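Local coordinates for 6-aminohexanoate-dimer hydrolase (Bacillus anthracis, PDB 4GB7), which probably hydrolyses the amide bond of 6-aminohexanoate dimers, as a member of the serine beta-lactamase-like family, at residues A77-A82 / M310-Q315; Q84-F89 / L121-Y126; G147-S152 / E271-R276; E285-V290 / A301-T306; G367-L372 / I381-K386. All coordinates share one frame; numbering follows the deposited sequence.

Contact 1. Residues A77-A82 / M310-Q315; sequences ARFPSA and MARFGQ. With NO3 (nitrate ion), chain C.
F79, in an extended loop without regular structure, comes closest to R312 on helix 307-318, their CA atoms 8.3 Å apart, so long side chains have to span the gap. R312 does most of this: its chain runs extended from CG to NE and brings NH2 to the backbone oxygen of A77, with NH2 to O at 2.8 Å and an N-H...O angle of 158°. A77 O lies at the edge of the guanidinium, in its plane; NE adds a weak bond to the same oxygen. Over one face of the guanidinium sits F79 CD2, 3.9 Å above the plane, while F79 CE2 packs on R312 CG at 3.6 Å and on A311 CB at 4.0 Å. R312 NH1 also forms salt bridges with E284 and D309. Q315 NE2 donates to O1 of a nitrate, probably from the crystallisation liquor. The arrangement is loop-on-helix packing, with F79 and A311 both touching V116 of the five-stranded sheet in this beta-lactamase-like fold.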
# COMPACT_ATOMS: atom_id res chain seq x y z
N ALA A 77 20.38 4.60 -8.43
CA ALA A 77 21.26 3.44 -8.14
C ALA A 77 20.66 2.26 -8.90
O ALA A 77 19.53 1.82 -8.62
CB ALA A 77 21.32 3.15 -6.67
N ARG A 78 21.37 1.84 -9.92
CA ARG A 78 21.00 0.67 -10.70
C ARG A 78 20.92 -0.54 -9.79
O ARG A 78 21.81 -0.78 -9.00
CB ARG A 78 22.02 0.42 -11.78
CG ARG A 78 21.66 -0.74 -12.70
CD ARG A 78 22.80 -1.11 -13.66
NE ARG A 78 23.69 -1.98 -12.92
CZ ARG A 78 23.77 -3.30 -12.99
NH1 ARG A 78 23.15 -4.00 -13.90
NH2 ARG A 78 24.59 -3.92 -12.18
N PHE A 79 19.88 -1.36 -9.96
CA PHE A 79 19.80 -2.57 -9.19
C PHE A 79 20.91 -3.55 -9.63
O PHE A 79 20.89 -3.98 -10.77
CB PHE A 79 18.42 -3.25 -9.36
CG PHE A 79 17.66 -3.35 -8.09
CD1 PHE A 79 18.15 -4.19 -7.09
CD2 PHE A 79 16.50 -2.68 -7.90
CE1 PHE A 79 17.49 -4.33 -5.91
CE2 PHE A 79 15.83 -2.80 -6.70
CZ PHE A 79 16.35 -3.60 -5.70
N PRO A 80 21.79 -4.00 -8.72
CA PRO A 80 22.63 -5.15 -9.08
C PRO A 80 21.77 -6.39 -9.26
O PRO A 80 20.74 -6.52 -8.61
CB PRO A 80 23.58 -5.30 -7.93
CG PRO A 80 22.98 -4.57 -6.83
CD PRO A 80 21.99 -3.58 -7.34
N SER A 81 22.16 -7.27 -10.16
CA SER A 81 21.34 -8.43 -10.49
C SER A 81 22.11 -9.75 -10.38
O SER A 81 23.35 -9.82 -10.51
CB SER A 81 20.76 -8.33 -11.90
OG SER A 81 21.77 -8.53 -12.85
N ALA A 82 21.34 -10.80 -10.14
CA ALA A 82 21.78 -12.13 -10.23
C ALA A 82 20.56 -12.93 -10.74
O ALA A 82 19.87 -13.65 -10.00
CB ALA A 82 22.24 -12.65 -8.89
N MSE A 310 9.56 0.38 -5.88
CA MSE A 310 8.97 -0.23 -4.70
C MSE A 310 9.87 -1.29 -4.11
O MSE A 310 9.96 -1.42 -2.91
CB MSE A 310 7.62 -0.84 -4.97
CG MSE A 310 6.56 0.15 -5.15
SE MSE A 310 6.31 1.29 -3.57
CE MSE A 310 6.80 0.05 -2.16
N ALA A 311 10.59 -2.03 -4.95
CA ALA A 311 11.55 -3.01 -4.47
C ALA A 311 12.71 -2.37 -3.70
O ALA A 311 13.20 -2.93 -2.72
CB ALA A 311 12.07 -3.82 -5.63
N ARG A 312 13.16 -1.20 -4.16
CA ARG A 312 14.18 -0.46 -3.45
C ARG A 312 13.69 -0.11 -2.06
O ARG A 312 14.43 -0.27 -1.07
CB ARG A 312 14.55 0.82 -4.18
CG ARG A 312 15.22 0.60 -5.54
CD ARG A 312 15.55 1.92 -6.27
NE ARG A 312 16.47 1.65 -7.36
CZ ARG A 312 16.09 1.20 -8.56
NH1 ARG A 312 14.80 1.06 -8.87
NH2 ARG A 312 17.01 0.89 -9.46
N PHE A 313 12.45 0.33 -1.95
CA PHE A 313 11.88 0.65 -0.63
C PHE A 313 11.77 -0.63 0.26
O PHE A 313 12.07 -0.64 1.42
CB PHE A 313 10.50 1.25 -0.78
CG PHE A 313 9.83 1.57 0.52
CD1 PHE A 313 10.30 2.60 1.29
CD2 PHE A 313 8.73 0.84 0.98
CE1 PHE A 313 9.68 2.92 2.47
CE2 PHE A 313 8.10 1.17 2.19
CZ PHE A 313 8.58 2.20 2.92
N GLY A 314 11.39 -1.74 -0.37
CA GLY A 314 11.38 -3.02 0.31
C GLY A 314 12.73 -3.40 0.89
O GLY A 314 12.83 -3.88 2.04
N GLN A 315 13.76 -3.22 0.08
CA GLN A 315 15.14 -3.53 0.47
C GLN A 315 15.52 -2.60 1.64
O GLN A 315 16.19 -3.06 2.56
CB GLN A 315 16.11 -3.36 -0.67
CG GLN A 315 17.54 -3.71 -0.32
CD GLN A 315 17.70 -5.17 -0.01
OE1 GLN A 315 17.04 -6.02 -0.62
NE2 GLN A 315 18.66 -5.47 0.85
N NO3 C . 20.00 -8.11 2.55
O1 NO3 C . 19.82 -8.22 1.36
O2 NO3 C . 19.75 -6.89 3.16
O3 NO3 C . 20.49 -9.20 3.29

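Contact 2. Residues Q84-F89 / L121-Y126; sequences QNLDDF and LVYERY
Y123 has CG anti to its backbone N (chi1 -178°), and D87 has CG anti to its carbonyl carbon (chi1 -75°); from these starts the phenol and the carboxylate meet, their planes 68° apart. Y123 OH donates to D87 OD1 at 2.6 Å, using the anti lone pair of that oxygen. The R125 chain bends at chi2, and its NE meets the syn lone pair of the same D87 OD1 at 2.9 Å, a salt bridge in which OD1 lies somewhat out of the guanidinium plane. One carboxylate oxygen is thus gripped by two donors, and R125 NH2 adds weak bonds to both D87 oxygens. R125 NH1 turns back to E124 O, which helps fix the guanidinium, and Y123 CE1 lies over the centre of its face, 3.4 Å above the plane. L86 CB sits over the centre of the Y123 ring in a CH-pi contact, 3.7 Å from the centroid. At the start of 84-89, Q84 N donates to V122 O at 2.8 Å, and Q84 CB packs beside V122 CG1. L86 to F89 form a type I beta turn. V122 and Y123 form a classic beta bulge opposite V115, on an edge strand, 120-126, of the antiparallel five-stranded sheet.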
# COMPACT_ATOMS: atom_id res chain seq x y z
N GLN A 84 17.74 -15.19 -12.37
CA GLN A 84 17.33 -16.57 -12.55
C GLN A 84 15.97 -16.55 -13.23
O GLN A 84 15.08 -15.85 -12.81
CB GLN A 84 17.20 -17.29 -11.24
CG GLN A 84 18.48 -17.51 -10.49
CD GLN A 84 18.21 -18.35 -9.25
OE1 GLN A 84 17.62 -19.44 -9.32
NE2 GLN A 84 18.60 -17.83 -8.10
N ASN A 85 15.81 -17.36 -14.28
CA ASN A 85 14.55 -17.36 -14.98
C ASN A 85 13.58 -18.27 -14.24
O ASN A 85 13.71 -19.51 -14.28
CB ASN A 85 14.69 -17.85 -16.42
CG ASN A 85 13.43 -17.63 -17.21
OD1 ASN A 85 12.39 -17.44 -16.62
ND2 ASN A 85 13.52 -17.63 -18.54
N LEU A 86 12.60 -17.65 -13.58
CA LEU A 86 11.56 -18.37 -12.82
C LEU A 86 10.29 -18.63 -13.63
O LEU A 86 9.28 -18.99 -13.05
CB LEU A 86 11.20 -17.61 -11.56
CG LEU A 86 12.41 -17.41 -10.62
CD1 LEU A 86 11.99 -16.58 -9.42
CD2 LEU A 86 13.09 -18.70 -10.12
N ASP A 87 10.32 -18.45 -14.95
CA ASP A 87 9.08 -18.53 -15.70
C ASP A 87 8.38 -19.88 -15.47
O ASP A 87 7.15 -19.93 -15.44
CB ASP A 87 9.32 -18.42 -17.20
CG ASP A 87 9.65 -17.03 -17.66
OD1 ASP A 87 9.42 -16.06 -16.91
OD2 ASP A 87 10.18 -16.94 -18.81
N ASP A 88 9.15 -20.95 -15.37
CA ASP A 88 8.58 -22.31 -15.30
C ASP A 88 8.68 -22.87 -13.90
O ASP A 88 8.47 -24.05 -13.69
CB ASP A 88 9.26 -23.24 -16.33
CG ASP A 88 8.99 -22.83 -17.77
OD1 ASP A 88 7.82 -22.63 -18.11
OD2 ASP A 88 9.97 -22.70 -18.57
N PHE A 89 8.92 -21.98 -12.92
CA PHE A 89 8.84 -22.37 -11.54
C PHE A 89 7.43 -22.93 -11.23
O PHE A 89 6.40 -22.32 -11.59
CB PHE A 89 9.17 -21.21 -10.64
CG PHE A 89 9.19 -21.58 -9.18
CD1 PHE A 89 10.29 -22.23 -8.65
CD2 PHE A 89 8.09 -21.35 -8.36
CE1 PHE A 89 10.34 -22.54 -7.31
CE2 PHE A 89 8.14 -21.69 -7.02
CZ PHE A 89 9.26 -22.30 -6.52
N LEU A 121 18.57 -8.05 -7.77
CA LEU A 121 17.42 -8.43 -8.59
C LEU A 121 17.61 -9.82 -9.19
O LEU A 121 18.64 -10.12 -9.82
CB LEU A 121 17.23 -7.40 -9.70
CG LEU A 121 16.13 -7.60 -10.72
CD1 LEU A 121 14.79 -7.48 -10.06
CD2 LEU A 121 16.33 -6.62 -11.90
N VAL A 122 16.61 -10.69 -8.99
CA VAL A 122 16.66 -12.04 -9.51
C VAL A 122 15.72 -12.27 -10.65
O VAL A 122 16.05 -13.08 -11.56
CB VAL A 122 16.41 -13.11 -8.39
CG1 VAL A 122 16.26 -14.52 -8.98
CG2 VAL A 122 17.50 -13.00 -7.35
N TYR A 123 14.57 -11.61 -10.66
CA TYR A 123 13.54 -11.92 -11.64
C TYR A 123 12.58 -10.78 -11.71
O TYR A 123 12.14 -10.29 -10.67
CB TYR A 123 12.78 -13.14 -11.23
CG TYR A 123 11.71 -13.66 -12.14
CD1 TYR A 123 12.04 -14.21 -13.36
CD2 TYR A 123 10.37 -13.67 -11.75
CE1 TYR A 123 11.06 -14.76 -14.17
CE2 TYR A 123 9.37 -14.21 -12.56
CZ TYR A 123 9.74 -14.74 -13.76
OH TYR A 123 8.76 -15.33 -14.52
N GLU A 124 12.31 -10.31 -12.89
CA GLU A 124 11.28 -9.32 -13.14
C GLU A 124 10.56 -9.62 -14.42
O GLU A 124 11.20 -9.96 -15.44
CB GLU A 124 11.79 -7.88 -13.15
CG GLU A 124 12.92 -7.63 -14.12
CD GLU A 124 13.36 -6.18 -14.22
OE1 GLU A 124 12.74 -5.30 -13.60
OE2 GLU A 124 14.35 -5.94 -14.93
N ARG A 125 9.23 -9.47 -14.36
CA ARG A 125 8.40 -9.65 -15.51
C ARG A 125 7.32 -8.60 -15.51
O ARG A 125 6.79 -8.25 -14.45
CB ARG A 125 7.76 -11.02 -15.53
CG ARG A 125 8.77 -12.15 -15.72
CD ARG A 125 9.21 -12.22 -17.17
NE ARG A 125 10.13 -13.33 -17.36
CZ ARG A 125 11.47 -13.30 -17.27
NH1 ARG A 125 12.16 -12.22 -16.89
NH2 ARG A 125 12.14 -14.43 -17.56
N TYR A 126 7.04 -8.09 -16.71
CA TYR A 126 6.02 -7.05 -16.98
C TYR A 126 5.05 -7.60 -18.01
O TYR A 126 5.47 -8.29 -18.98
CB TYR A 126 6.66 -5.74 -17.44
CG TYR A 126 7.63 -5.21 -16.41
CD1 TYR A 126 7.19 -4.42 -15.36
CD2 TYR A 126 8.95 -5.66 -16.37
CE1 TYR A 126 8.06 -4.04 -14.37
CE2 TYR A 126 9.84 -5.28 -15.40
CZ TYR A 126 9.38 -4.51 -14.37
OH TYR A 126 10.27 -4.15 -13.38

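Contact 3. Residues G147-S152 / E271-R276; sequences GAIIQS and ENVSER
I149 reaches across from helix 143-155 to helix 269-278; the axes of segments 147-152 and 271-276 come within 10.9 Å at 72°. Its CG1 stands anti to the carbonyl carbon (chi1 -62°) and chi2 of 163° carries CD1 onward, to V273 CG2 at 3.6 Å and to N272 CB at 4.1 Å. The other branch, CG2, is anti to the backbone N and meets R276 CD at 3.9 Å, lying over one face of the guanidinium. R276 runs extended from CG to NE, and N272 OD1 accepts from its NE at 3.2 Å, in the plane of the amide carbonyl and on a lone pair. That bond, one helical turn back, helps set the direction of the guanidinium, while N272 ND2 is held by T265. NH1 comes to S152 CB at 3.7 Å and forms a salt bridge with E156, on from the end of helix 143-155. S152 turns its OG back to A148 O, at 2.9 Å, reaching that carbonyl from the face opposite its own backbone N. Between the two segments the contact is thus carbon packing, in which the aliphatic part of R276 acts as an apolar surface and its charge is met by E156 beyond.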
# COMPACT_ATOMS: atom_id res chain seq x y z
N GLY A 147 2.76 5.64 7.42
CA GLY A 147 3.22 5.02 8.68
C GLY A 147 4.70 5.33 8.98
O GLY A 147 5.07 5.68 10.10
N ALA A 148 5.54 5.20 7.97
CA ALA A 148 6.97 5.43 8.12
C ALA A 148 7.27 6.85 8.54
O ALA A 148 8.14 7.06 9.40
CB ALA A 148 7.68 5.11 6.82
N ILE A 149 6.57 7.82 7.93
CA ILE A 149 6.77 9.25 8.23
C ILE A 149 6.24 9.56 9.61
O ILE A 149 6.89 10.33 10.36
CB ILE A 149 6.19 10.21 7.14
CG1 ILE A 149 6.92 9.93 5.80
CG2 ILE A 149 6.31 11.68 7.56
CD1 ILE A 149 6.22 10.46 4.57
N ILE A 150 5.09 8.99 9.98
CA ILE A 150 4.61 9.16 11.35
C ILE A 150 5.64 8.69 12.40
O ILE A 150 5.94 9.41 13.40
CB ILE A 150 3.28 8.44 11.59
CG1 ILE A 150 2.13 9.22 10.89
CG2 ILE A 150 2.99 8.30 13.10
CD1 ILE A 150 1.75 10.59 11.46
N GLN A 151 6.22 7.53 12.15
CA GLN A 151 7.23 6.97 13.06
C GLN A 151 8.45 7.89 13.14
O GLN A 151 8.99 8.13 14.24
CB GLN A 151 7.66 5.57 12.64
CG GLN A 151 8.39 4.78 13.73
CD GLN A 151 7.49 4.54 14.93
OE1 GLN A 151 6.32 4.14 14.78
NE2 GLN A 151 7.99 4.82 16.12
N SER A 152 8.87 8.42 11.99
CA SER A 152 10.02 9.35 11.93
C SER A 152 9.70 10.60 12.75
O SER A 152 10.52 11.03 13.54
CB SER A 152 10.36 9.76 10.49
OG SER A 152 10.61 8.60 9.72
N GLU A 271 5.48 15.94 -0.88
CA GLU A 271 6.79 16.56 -0.60
C GLU A 271 7.52 15.85 0.52
O GLU A 271 8.75 15.63 0.45
CB GLU A 271 6.60 18.02 -0.27
CG GLU A 271 6.27 18.85 -1.50
CD GLU A 271 5.60 20.21 -1.22
OE1 GLU A 271 5.20 20.60 -0.05
OE2 GLU A 271 5.47 20.93 -2.22
N ASN A 272 6.77 15.46 1.56
CA ASN A 272 7.32 14.67 2.64
C ASN A 272 7.86 13.34 2.14
O ASN A 272 8.97 12.94 2.50
CB ASN A 272 6.28 14.46 3.77
CG ASN A 272 6.26 15.60 4.76
OD1 ASN A 272 7.17 15.65 5.59
ND2 ASN A 272 5.25 16.50 4.69
N VAL A 273 7.09 12.62 1.33
CA VAL A 273 7.56 11.34 0.87
C VAL A 273 8.79 11.51 -0.01
O VAL A 273 9.75 10.72 0.08
CB VAL A 273 6.45 10.54 0.13
CG1 VAL A 273 7.03 9.29 -0.54
CG2 VAL A 273 5.32 10.19 1.09
N SER A 274 8.79 12.54 -0.85
CA SER A 274 9.95 12.83 -1.71
C SER A 274 11.20 13.18 -0.91
O SER A 274 12.24 12.59 -1.10
CB SER A 274 9.66 13.99 -2.68
OG SER A 274 10.82 14.27 -3.48
N GLU A 275 11.07 14.12 0.02
CA GLU A 275 12.23 14.58 0.76
C GLU A 275 12.81 13.48 1.68
O GLU A 275 14.01 13.29 1.83
CB GLU A 275 11.85 15.82 1.57
CG GLU A 275 11.61 17.02 0.67
CD GLU A 275 11.20 18.28 1.39
OE1 GLU A 275 11.18 18.29 2.61
OE2 GLU A 275 10.95 19.27 0.71
N ARG A 276 11.91 12.73 2.30
CA ARG A 276 12.33 11.76 3.30
C ARG A 276 12.73 10.41 2.74
O ARG A 276 13.52 9.68 3.37
CB ARG A 276 11.23 11.60 4.32
CG ARG A 276 11.00 12.83 5.18
CD ARG A 276 9.67 12.77 5.91
NE ARG A 276 9.51 13.92 6.80
CZ ARG A 276 10.02 13.99 8.04
NH1 ARG A 276 10.68 12.96 8.60
NH2 ARG A 276 9.83 15.10 8.76

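Contact 4. Residues E285-V290 / A301-T306; sequences ENAYYV and AGLNAT
The Y288 ring carries N304 on one face: CB stands 3.4 Å above the plane, offset toward the rim, and the amide lies only 12° from parallel with the ring, its CG 3.3 Å from Y288 CE1. The Y289 ring carries L303 CD1 over the centre of one face, 3.8 Å from the centroid, a CH-pi contact on the side of the sheet opposite Y288 and N304. Y288 has CG between the backbone N and the carbonyl carbon (chi1 63°), a crowded position that folds the ring back over its neighbouring strand. Between the two rings the antiparallel strands are joined by backbone bonds: Y288 and N304 form a hydrogen-bonded pair, with N304 N to Y288 O at 2.8 Å, and V290 N donates to G302 O at 2.8 Å. Y289 and L303 form the non-hydrogen-bonded pair. A water donates to N304 OD1 at 2.7 Å, and Y288 OH bonds to the backbone N of K61. Another water accepts from T306 N at 2.9 Å and also lies within bonding distance of N286 O, where the strands diverge; T306 OG1 then caps D309 N at the start of helix 307-318. The chemistry is divided by face: Y289 and L303 make an apolar surface against F145 of helix 143-155, whereas Y288 and N304 pair carbon stacking with polar tips that bond to water (N304 OD1) and to K61 N (Y288 OH).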
# COMPACT_ATOMS: atom_id res chain seq x y z
N GLU A 285 12.63 6.57 -10.90
CA GLU A 285 11.58 7.41 -11.43
C GLU A 285 10.85 8.13 -10.32
O GLU A 285 10.90 7.72 -9.14
CB GLU A 285 10.54 6.59 -12.25
CG GLU A 285 11.14 5.71 -13.35
CD GLU A 285 11.76 6.43 -14.53
OE1 GLU A 285 11.46 7.61 -14.69
OE2 GLU A 285 12.52 5.75 -15.33
N ASN A 286 10.18 9.20 -10.73
CA ASN A 286 9.22 9.84 -9.86
C ASN A 286 8.09 8.87 -9.50
O ASN A 286 7.75 7.93 -10.25
CB ASN A 286 8.60 11.09 -10.52
CG ASN A 286 9.60 12.22 -10.74
OD1 ASN A 286 10.64 12.29 -10.09
ND2 ASN A 286 9.29 13.07 -11.69
N ALA A 287 7.47 9.13 -8.37
CA ALA A 287 6.18 8.56 -8.06
C ALA A 287 5.17 9.72 -8.09
O ALA A 287 5.52 10.87 -8.43
CB ALA A 287 6.19 7.81 -6.72
N TYR A 288 3.93 9.42 -7.83
CA TYR A 288 2.91 10.46 -7.68
C TYR A 288 1.73 9.95 -6.87
O TYR A 288 1.46 8.73 -6.83
CB TYR A 288 2.45 11.00 -9.03
CG TYR A 288 1.77 10.03 -9.97
CD1 TYR A 288 0.39 9.67 -9.82
CD2 TYR A 288 2.47 9.52 -11.05
CE1 TYR A 288 -0.20 8.80 -10.75
CE2 TYR A 288 1.87 8.68 -11.96
CZ TYR A 288 0.52 8.34 -11.81
OH TYR A 288 -0.13 7.52 -12.72
N TYR A 289 1.07 10.88 -6.18
CA TYR A 289 -0.17 10.61 -5.49
C TYR A 289 -1.37 11.17 -6.25
O TYR A 289 -1.36 12.34 -6.63
CB TYR A 289 -0.24 11.30 -4.13
CG TYR A 289 0.41 10.59 -2.98
CD1 TYR A 289 -0.26 9.57 -2.28
CD2 TYR A 289 1.69 10.95 -2.56
CE1 TYR A 289 0.34 8.92 -1.21
CE2 TYR A 289 2.27 10.31 -1.48
CZ TYR A 289 1.61 9.33 -0.79
OH TYR A 289 2.28 8.73 0.27
N VAL A 290 -2.39 10.33 -6.41
CA VAL A 290 -3.71 10.83 -6.77
C VAL A 290 -4.20 11.71 -5.63
O VAL A 290 -4.00 11.39 -4.45
CB VAL A 290 -4.66 9.68 -7.06
CG1 VAL A 290 -6.10 10.15 -7.14
CG2 VAL A 290 -4.18 8.95 -8.34
N ALA A 301 -4.46 5.31 -0.39
CA ALA A 301 -4.71 4.49 -1.61
C ALA A 301 -4.19 5.04 -2.93
O ALA A 301 -4.37 4.40 -4.00
CB ALA A 301 -6.21 4.28 -1.73
N GLY A 302 -3.57 6.22 -2.90
CA GLY A 302 -3.30 6.95 -4.15
C GLY A 302 -1.88 7.04 -4.70
O GLY A 302 -1.64 7.77 -5.67
N LEU A 303 -0.94 6.34 -4.09
CA LEU A 303 0.47 6.38 -4.53
C LEU A 303 0.64 5.46 -5.71
O LEU A 303 0.15 4.34 -5.68
CB LEU A 303 1.42 6.01 -3.40
CG LEU A 303 2.92 6.22 -3.65
CD1 LEU A 303 3.29 7.68 -3.98
CD2 LEU A 303 3.68 5.72 -2.44
N ASN A 304 1.31 5.96 -6.72
CA ASN A 304 1.63 5.28 -7.99
C ASN A 304 3.15 5.31 -8.13
O ASN A 304 3.78 6.38 -8.01
CB ASN A 304 1.02 6.02 -9.16
CG ASN A 304 -0.49 5.85 -9.26
OD1 ASN A 304 -0.99 5.15 -10.17
ND2 ASN A 304 -1.23 6.41 -8.31
N ALA A 305 3.76 4.13 -8.33
CA ALA A 305 5.23 4.01 -8.38
C ALA A 305 5.63 2.88 -9.32
O ALA A 305 4.78 2.05 -9.69
CB ALA A 305 5.80 3.77 -6.99
N THR A 306 6.89 2.84 -9.70
CA THR A 306 7.35 1.69 -10.49
C THR A 306 7.73 0.50 -9.58
O THR A 306 7.95 0.64 -8.37
CB THR A 306 8.56 2.02 -11.39
OG1 THR A 306 9.72 2.13 -10.56
CG2 THR A 306 8.34 3.25 -12.27
O HOH W 1 8.54 5.14 -9.15
O HOH W 2 -0.97 4.32 -12.73

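Contact 5. Residues G367-L372 / I381-K386; sequences GAFEVL and IDPKAK
F369 and I381 clasp each other's backbones in an antiparallel hydrogen-bonded pair: I381 N donates to F369 O at 2.9 Å, nearly along the C=O axis, and F369 N returns a bond to I381 O at 3.0 Å. A368 CA adds a CA-H...O contact to I381 O at 3.2 Å, so that oxygen is met by both an N-H and a C-H. F369 CG sits between the backbone N and the carbonyl carbon (chi1 58°), and the ring lies over I381. I381 CB is over one face of the ring, offset toward the rim, and I381 CD1 and CG2 reach the far end of the ring, CD1 to F369 CE2 at 3.6 Å and CG2 to CZ at 3.7 Å. P383 CG comes to the ring edge, near its plane, and P383 CD comes within 3.4 Å of G367 O. W359 meets the F369 ring edge-to-face. Where the strand ends, D382 OD1 accepts from A385 N at 2.9 Å, met from above the carboxylate plane, with a weak further bond from K384 N; this Asx motif turns the chain. D382 OD2 is held by Q366 NE2. Direct backbone bonding thus ties the two hairpin strands where they pair, apolar packing covers that pair on the F369 side, and the aspartate's polar end is spent on the turn that follows and on Q366.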
# COMPACT_ATOMS: atom_id res chain seq x y z
N GLY A 367 8.59 -15.47 8.94
CA GLY A 367 8.57 -14.24 9.72
C GLY A 367 8.32 -13.04 8.77
O GLY A 367 8.75 -11.90 9.08
N ALA A 368 7.62 -13.28 7.64
CA ALA A 368 7.43 -12.21 6.63
C ALA A 368 6.47 -11.16 7.12
O ALA A 368 5.64 -11.41 7.99
CB ALA A 368 7.02 -12.76 5.27
N PHE A 369 6.56 -9.98 6.56
CA PHE A 369 5.59 -8.96 6.78
C PHE A 369 5.29 -8.32 5.42
O PHE A 369 6.08 -8.41 4.50
CB PHE A 369 6.02 -7.96 7.91
CG PHE A 369 7.33 -7.25 7.66
CD1 PHE A 369 8.54 -7.86 7.95
CD2 PHE A 369 7.35 -5.98 7.15
CE1 PHE A 369 9.75 -7.22 7.75
CE2 PHE A 369 8.56 -5.31 6.92
CZ PHE A 369 9.77 -5.93 7.21
N GLU A 370 4.11 -7.75 5.29
CA GLU A 370 3.67 -7.32 4.00
C GLU A 370 2.63 -6.22 4.08
O GLU A 370 1.99 -6.02 5.12
CB GLU A 370 3.09 -8.51 3.22
CG GLU A 370 1.87 -9.19 3.85
CD GLU A 370 1.37 -10.45 3.22
OE1 GLU A 370 1.83 -10.80 2.13
OE2 GLU A 370 0.42 -11.07 3.79
N VAL A 371 2.48 -5.51 2.98
CA VAL A 371 1.33 -4.62 2.75
C VAL A 371 0.63 -5.07 1.49
O VAL A 371 1.28 -5.49 0.52
CB VAL A 371 1.73 -3.12 2.83
CG1 VAL A 371 2.80 -2.80 1.75
CG2 VAL A 371 0.48 -2.22 2.74
N LEU A 372 -0.69 -4.97 1.51
CA LEU A 372 -1.55 -5.55 0.48
C LEU A 372 -2.38 -4.41 -0.06
O LEU A 372 -2.68 -3.46 0.69
CB LEU A 372 -2.47 -6.60 1.08
CG LEU A 372 -1.72 -7.80 1.68
CD1 LEU A 372 -2.63 -8.58 2.64
CD2 LEU A 372 -1.18 -8.69 0.56
N ILE A 381 8.00 -8.70 2.36
CA ILE A 381 9.38 -8.70 2.82
C ILE A 381 9.58 -9.93 3.68
O ILE A 381 8.87 -10.11 4.69
CB ILE A 381 9.69 -7.41 3.63
CG1 ILE A 381 9.33 -6.16 2.74
CG2 ILE A 381 11.13 -7.46 4.12
CD1 ILE A 381 9.50 -4.88 3.46
N ASP A 382 10.58 -10.71 3.32
CA ASP A 382 10.93 -11.96 4.01
C ASP A 382 12.31 -11.80 4.62
O ASP A 382 13.30 -11.88 3.96
CB ASP A 382 10.89 -13.12 3.00
CG ASP A 382 11.38 -14.45 3.55
OD1 ASP A 382 11.95 -14.46 4.65
OD2 ASP A 382 11.13 -15.51 2.90
N PRO A 383 12.38 -11.50 5.93
CA PRO A 383 13.67 -11.30 6.55
C PRO A 383 14.48 -12.59 6.77
O PRO A 383 15.69 -12.51 6.98
CB PRO A 383 13.32 -10.65 7.86
CG PRO A 383 11.90 -10.85 8.07
CD PRO A 383 11.26 -11.44 6.86
N LYS A 384 13.83 -13.77 6.70
CA LYS A 384 14.56 -15.02 6.89
C LYS A 384 15.40 -15.32 5.63
O LYS A 384 16.58 -15.68 5.74
CB LYS A 384 13.63 -16.20 7.19
CG LYS A 384 14.33 -17.49 7.56
CD LYS A 384 13.37 -18.58 7.98
CE LYS A 384 14.08 -19.78 8.56
NZ LYS A 384 14.32 -20.74 7.46
N ALA A 385 14.75 -15.22 4.47
CA ALA A 385 15.41 -15.46 3.19
C ALA A 385 16.01 -14.22 2.56
O ALA A 385 16.60 -14.30 1.47
CB ALA A 385 14.48 -16.15 2.21
N LYS A 386 15.88 -13.09 3.23
CA LYS A 386 16.40 -11.83 2.73
C LYS A 386 15.84 -11.55 1.32
O LYS A 386 16.59 -11.32 0.39
CB LYS A 386 17.94 -11.87 2.78
CG LYS A 386 18.47 -12.00 4.21
CD LYS A 386 19.70 -12.90 4.32
CE LYS A 386 19.40 -14.40 4.13
NZ LYS A 386 20.14 -15.01 2.97

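How the contacts relate
Following the chain, 77-82 opens the long loop that contact 1 closes at helix 307-318; contacts 2, 3 and 4 all nest inside it. Contact 2 closes first, tying the loop before strand 90-92 to strand 120-126, and it joins contact 1 directly where P80 and A82 make probable backbone hydrogen bonds to L121. Contact 3 then joins helices 143-155 and 269-278, and contact 4 follows in series, pairing strands 287-290 and 303-305; V273 packs on Y289 between them. M310 packs on A305, linking contact 4 to contact 1. Contact 5 comes last, in the hairpin of the five-stranded sheet that contact 2 also reaches, and I381 touches G314.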